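Local structure of serine acetyltransferase 1, putative (Entamoeba histolytica, 7BW9) at residues Thr90-Gln95 / His140-Asn145; His71-Ile76 / Leu84-Ile89. The protein probably transfers an acetyl group to serine in the pathway of cysteine biosynthesis, and is seen here with cysteine bound. All blocks are in the same frame, centred on the assembly; numbering follows the deposited sequence.

In the fold
From the N terminus, helix 58-79 runs into a short turn and the chain doubles back as helix 82-94. Contact 2 (71-76 with 84-89) closes this hairpin. Contact 1 (90-95 with 140-145) opens one residue further on and closes a longer, largely helical loop, bringing the end of helix 128-144 back to the end of helix 82-94. The two therefore follow in series and neither nests in the other. They share helix 82-94, lie with centres about 10 Å apart, and meet where Asn145 and Leu142 touch Cys88. Together they tie three helices of the helical region that precedes the left-handed beta-helix.

Contact 1 (Thr90-Gln95 / His140-Asn145); sequences TALLSQ and HILYMN
Ile141 is the main bump of this contact, and it lodges against the face of helix 82-94 formed by Ala91, Leu92 and Gln95. Its branch CG2, anti to the backbone N, rests against Ala91 CB (3.8 Å) and the backbone N of Leu92 (3.8 Å). The other branch reaches toward the helix end, where CD1 lies 3.5 Å from Gln95 CB. The Gln95 chain bends at chi2 (-115°), which places CD; OE1 lies 3.6 Å from Ile141 CD1, and the two side chains pass each other at a slant. The Ala91 methyl is the answering bump: its CB lies over the face of the Asn145 amide, 3.4 Å from ND2. That amide is steadied by its own helix end, for ND2 donates to Ile141 O over 2.8 Å in a nearly straight bond (169°). The backbone N of Asn145 reaches this oxygen from the opposite face of the carbonyl plane. Leu92 CD2 and Leu142 CD2 meet at 4.3 Å. The short axes approach to 9.1 Å at 141°, an antiparallel-leaning packing of two helix C-terminal ends in the helical region before the left-handed beta-helix. Leu92 and Leu142 both rest on Ile72 of helix 58-79, Leu142 also touches Tyr150 and Ser151 of helix 148-162, and His140 ND1 is hydrogen-bonded to Pro168 O, between strands 165-166 and 171-172.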
# COMPACT_ATOMS: atom_id res chain seq x y z
N THR A 90 -18.39 -19.97 16.03
CA THR A 90 -18.16 -20.78 17.22
C THR A 90 -16.69 -21.14 17.33
O THR A 90 -16.07 -20.98 18.39
CB THR A 90 -19.04 -22.03 17.17
OG1 THR A 90 -20.42 -21.62 17.21
CG2 THR A 90 -18.76 -22.97 18.35
N ALA A 91 -16.09 -21.57 16.22
CA ALA A 91 -14.67 -21.91 16.23
C ALA A 91 -13.82 -20.69 16.58
O ALA A 91 -12.87 -20.80 17.36
CB ALA A 91 -14.26 -22.49 14.88
N LEU A 92 -14.19 -19.52 16.05
CA LEU A 92 -13.42 -18.30 16.34
C LEU A 92 -13.48 -17.94 17.82
O LEU A 92 -12.45 -17.65 18.44
CB LEU A 92 -13.95 -17.14 15.50
CG LEU A 92 -13.33 -15.77 15.82
CD1 LEU A 92 -11.80 -15.79 15.76
CD2 LEU A 92 -13.87 -14.71 14.87
N LEU A 93 -14.68 -17.94 18.41
CA LEU A 93 -14.82 -17.62 19.83
C LEU A 93 -14.02 -18.58 20.69
O LEU A 93 -13.27 -18.16 21.58
CB LEU A 93 -16.30 -17.63 20.22
CG LEU A 93 -17.03 -16.38 19.71
CD1 LEU A 93 -18.55 -16.51 19.74
CD2 LEU A 93 -16.57 -15.15 20.48
N SER A 94 -14.15 -19.88 20.43
CA SER A 94 -13.44 -20.87 21.23
C SER A 94 -11.93 -20.78 21.07
O SER A 94 -11.19 -21.21 21.97
CB SER A 94 -13.91 -22.27 20.84
OG SER A 94 -13.20 -22.73 19.71
N GLN A 95 -11.43 -20.22 19.97
CA GLN A 95 -10.00 -20.06 19.78
C GLN A 95 -9.49 -18.67 20.15
O GLN A 95 -8.30 -18.39 19.97
CB GLN A 95 -9.63 -20.35 18.33
CG GLN A 95 -10.11 -21.68 17.85
CD GLN A 95 -8.99 -22.60 17.51
OE1 GLN A 95 -8.46 -22.56 16.41
NE2 GLN A 95 -8.61 -23.44 18.46
N HIS A 140 -7.94 -17.06 9.38
CA HIS A 140 -7.54 -18.45 9.11
C HIS A 140 -8.48 -19.44 9.78
O HIS A 140 -8.76 -20.51 9.23
CB HIS A 140 -6.10 -18.67 9.55
CG HIS A 140 -5.59 -20.05 9.30
ND1 HIS A 140 -5.49 -20.59 8.04
CD2 HIS A 140 -5.13 -21.00 10.16
CE1 HIS A 140 -5.00 -21.82 8.13
NE2 HIS A 140 -4.78 -22.09 9.41
N ILE A 141 -8.99 -19.11 10.97
CA ILE A 141 -9.96 -19.99 11.61
C ILE A 141 -11.26 -19.99 10.83
O ILE A 141 -11.91 -21.03 10.68
CB ILE A 141 -10.18 -19.57 13.07
CG1 ILE A 141 -8.90 -19.85 13.86
CG2 ILE A 141 -11.38 -20.33 13.69
CD1 ILE A 141 -8.85 -19.17 15.13
N LEU A 142 -11.65 -18.84 10.29
CA LEU A 142 -12.85 -18.79 9.46
C LEU A 142 -12.67 -19.67 8.23
O LEU A 142 -13.53 -20.49 7.90
CB LEU A 142 -13.15 -17.35 9.08
CG LEU A 142 -13.30 -16.41 10.28
CD1 LEU A 142 -13.52 -14.97 9.83
CD2 LEU A 142 -14.46 -16.89 11.17
N TYR A 143 -11.51 -19.53 7.56
CA TYR A 143 -11.26 -20.27 6.34
C TYR A 143 -11.25 -21.77 6.60
O TYR A 143 -11.85 -22.54 5.84
CB TYR A 143 -9.93 -19.80 5.73
CG TYR A 143 -9.39 -20.63 4.58
CD1 TYR A 143 -8.67 -21.79 4.82
CD2 TYR A 143 -9.54 -20.21 3.25
CE1 TYR A 143 -8.15 -22.56 3.79
CE2 TYR A 143 -9.01 -20.96 2.20
CZ TYR A 143 -8.32 -22.13 2.47
OH TYR A 143 -7.78 -22.89 1.46
N MET A 144 -10.58 -22.21 7.68
CA MET A 144 -10.47 -23.63 8.00
C MET A 144 -11.82 -24.26 8.35
O MET A 144 -11.98 -25.47 8.21
CB MET A 144 -9.50 -23.84 9.17
CG MET A 144 -8.03 -23.62 8.83
SD MET A 144 -7.44 -24.60 7.43
CE MET A 144 -7.90 -26.25 7.99
N ASN A 145 -12.79 -23.47 8.79
CA ASN A 145 -14.12 -24.00 9.06
C ASN A 145 -15.09 -23.78 7.91
O ASN A 145 -16.29 -23.98 8.09
CB ASN A 145 -14.65 -23.43 10.36
CG ASN A 145 -13.92 -23.98 11.57
OD1 ASN A 145 -14.37 -24.94 12.19
ND2 ASN A 145 -12.78 -23.39 11.90

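Contact 2 (His71-Ile76 / Leu84-Ile89); sequences HIQNSI and LAEKCI
Ile76 and Ala85 meet near the turn of a helical hairpin, an antiparallel pair joined by a short turn, with axes 8.7 Å apart at 143°. Ile76 lays both branches on one face of the opposing helix. CG2, anti to the backbone N, rests on the backbone at Ala85 CA (3.7 Å), while CD1 extends to Cys88 CB at 3.8 Å, one turn on from Leu84. Ala85 offers only a methyl, and its CB also faces Gln73 O; here the backbones come nearest, with Gln73 CA and Ala85 CA 5.1 Å apart. Ile72 and Ile89 cross at a slant, methyl against methyl, and the 3.5 Å between Ile72 CG2 and Ile89 CD1 is tighter than usual for two carbons. The side chain of Gln73, extended beyond CG, crosses that of Ile89 at about a right angle and lies beside Glu86, both pointing the same way, with amide and carboxylate planes turned 74° apart. Outside the pair, Ile72 and Ile76 also touch Tyr150 of helix 148-162, and Ser75 packs on Pro30 of the second subunit. At the polar margin a water joins the ends of the two neighbouring side chains, donating one hydrogen to Gln73 OE1 over 3.1 Å and the other to Glu86 OE2 over 2.9 Å.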
# COMPACT_ATOMS: atom_id res chain seq x y z
N HIS A 71 -20.83 -8.87 13.17
CA HIS A 71 -20.49 -8.39 11.83
C HIS A 71 -19.89 -9.52 10.99
O HIS A 71 -20.18 -9.63 9.79
CB HIS A 71 -19.53 -7.20 11.91
CG HIS A 71 -18.98 -6.80 10.57
ND1 HIS A 71 -19.54 -5.80 9.81
CD2 HIS A 71 -17.93 -7.27 9.86
CE1 HIS A 71 -18.86 -5.67 8.68
NE2 HIS A 71 -17.87 -6.55 8.69
N ILE A 72 -19.07 -10.38 11.60
CA ILE A 72 -18.51 -11.50 10.84
C ILE A 72 -19.62 -12.45 10.42
O ILE A 72 -19.68 -12.89 9.27
CB ILE A 72 -17.42 -12.23 11.65
CG1 ILE A 72 -16.20 -11.33 11.85
CG2 ILE A 72 -17.00 -13.54 10.97
CD1 ILE A 72 -15.21 -11.85 12.87
N GLN A 73 -20.54 -12.75 11.35
CA GLN A 73 -21.64 -13.65 11.03
C GLN A 73 -22.47 -13.10 9.88
O GLN A 73 -22.83 -13.84 8.95
CB GLN A 73 -22.49 -13.91 12.28
CG GLN A 73 -23.78 -14.67 11.98
CD GLN A 73 -24.29 -15.49 13.15
OE1 GLN A 73 -23.70 -15.51 14.24
NE2 GLN A 73 -25.41 -16.17 12.94
N ASN A 74 -22.75 -11.80 9.90
CA ASN A 74 -23.56 -11.22 8.82
C ASN A 74 -22.85 -11.27 7.47
O ASN A 74 -23.51 -11.45 6.44
CB ASN A 74 -23.96 -9.79 9.16
CG ASN A 74 -24.91 -9.71 10.33
OD1 ASN A 74 -25.50 -10.72 10.73
ND2 ASN A 74 -25.07 -8.52 10.90
N SER A 75 -21.53 -11.11 7.45
CA SER A 75 -20.84 -11.18 6.16
C SER A 75 -20.79 -12.60 5.63
O SER A 75 -20.92 -12.83 4.42
CB SER A 75 -19.43 -10.60 6.29
OG SER A 75 -19.46 -9.37 6.99
N ILE A 76 -20.58 -13.59 6.52
CA ILE A 76 -20.49 -14.97 6.05
C ILE A 76 -21.85 -15.44 5.53
O ILE A 76 -21.92 -16.09 4.48
CB ILE A 76 -19.94 -15.89 7.16
CG1 ILE A 76 -18.50 -15.50 7.51
CG2 ILE A 76 -19.98 -17.35 6.72
CD1 ILE A 76 -17.95 -16.22 8.71
N LEU A 84 -23.36 -22.20 8.34
CA LEU A 84 -21.91 -22.09 8.19
C LEU A 84 -21.38 -20.89 8.98
O LEU A 84 -20.33 -20.99 9.63
CB LEU A 84 -21.54 -21.97 6.72
CG LEU A 84 -20.03 -21.81 6.46
CD1 LEU A 84 -19.31 -23.10 6.81
CD2 LEU A 84 -19.72 -21.41 5.02
N ALA A 85 -22.09 -19.77 8.95
CA ALA A 85 -21.67 -18.59 9.71
C ALA A 85 -21.55 -18.91 11.20
O ALA A 85 -20.53 -18.60 11.83
CB ALA A 85 -22.65 -17.45 9.46
N GLU A 86 -22.58 -19.56 11.77
CA GLU A 86 -22.53 -19.97 13.18
C GLU A 86 -21.35 -20.90 13.45
O GLU A 86 -20.67 -20.77 14.48
CB GLU A 86 -23.83 -20.66 13.57
CG GLU A 86 -24.99 -19.74 13.94
CD GLU A 86 -25.88 -20.33 15.04
OE1 GLU A 86 -26.01 -21.57 15.12
OE2 GLU A 86 -26.45 -19.54 15.83
N LYS A 87 -21.12 -21.86 12.57
CA LYS A 87 -19.99 -22.78 12.74
C LYS A 87 -18.67 -22.01 12.78
O LYS A 87 -17.84 -22.22 13.68
CB LYS A 87 -20.00 -23.82 11.62
CG LYS A 87 -18.79 -24.73 11.54
CD LYS A 87 -18.94 -25.70 10.37
CE LYS A 87 -17.61 -26.36 9.99
NZ LYS A 87 -17.01 -27.11 11.13
N CYS A 88 -18.48 -21.09 11.84
CA CYS A 88 -17.24 -20.32 11.80
C CYS A 88 -17.07 -19.48 13.05
O CYS A 88 -15.97 -19.41 13.62
CB CYS A 88 -17.21 -19.45 10.55
SG CYS A 88 -17.04 -20.45 9.04
N ILE A 89 -18.15 -18.84 13.49
CA ILE A 89 -18.12 -17.98 14.67
C ILE A 89 -17.79 -18.79 15.91
O ILE A 89 -17.03 -18.35 16.78
CB ILE A 89 -19.49 -17.28 14.80
CG1 ILE A 89 -19.58 -16.16 13.77
CG2 ILE A 89 -19.77 -16.82 16.22
CD1 ILE A 89 -18.29 -15.47 13.57
O HOH W 1 -25.59 -16.85 16.34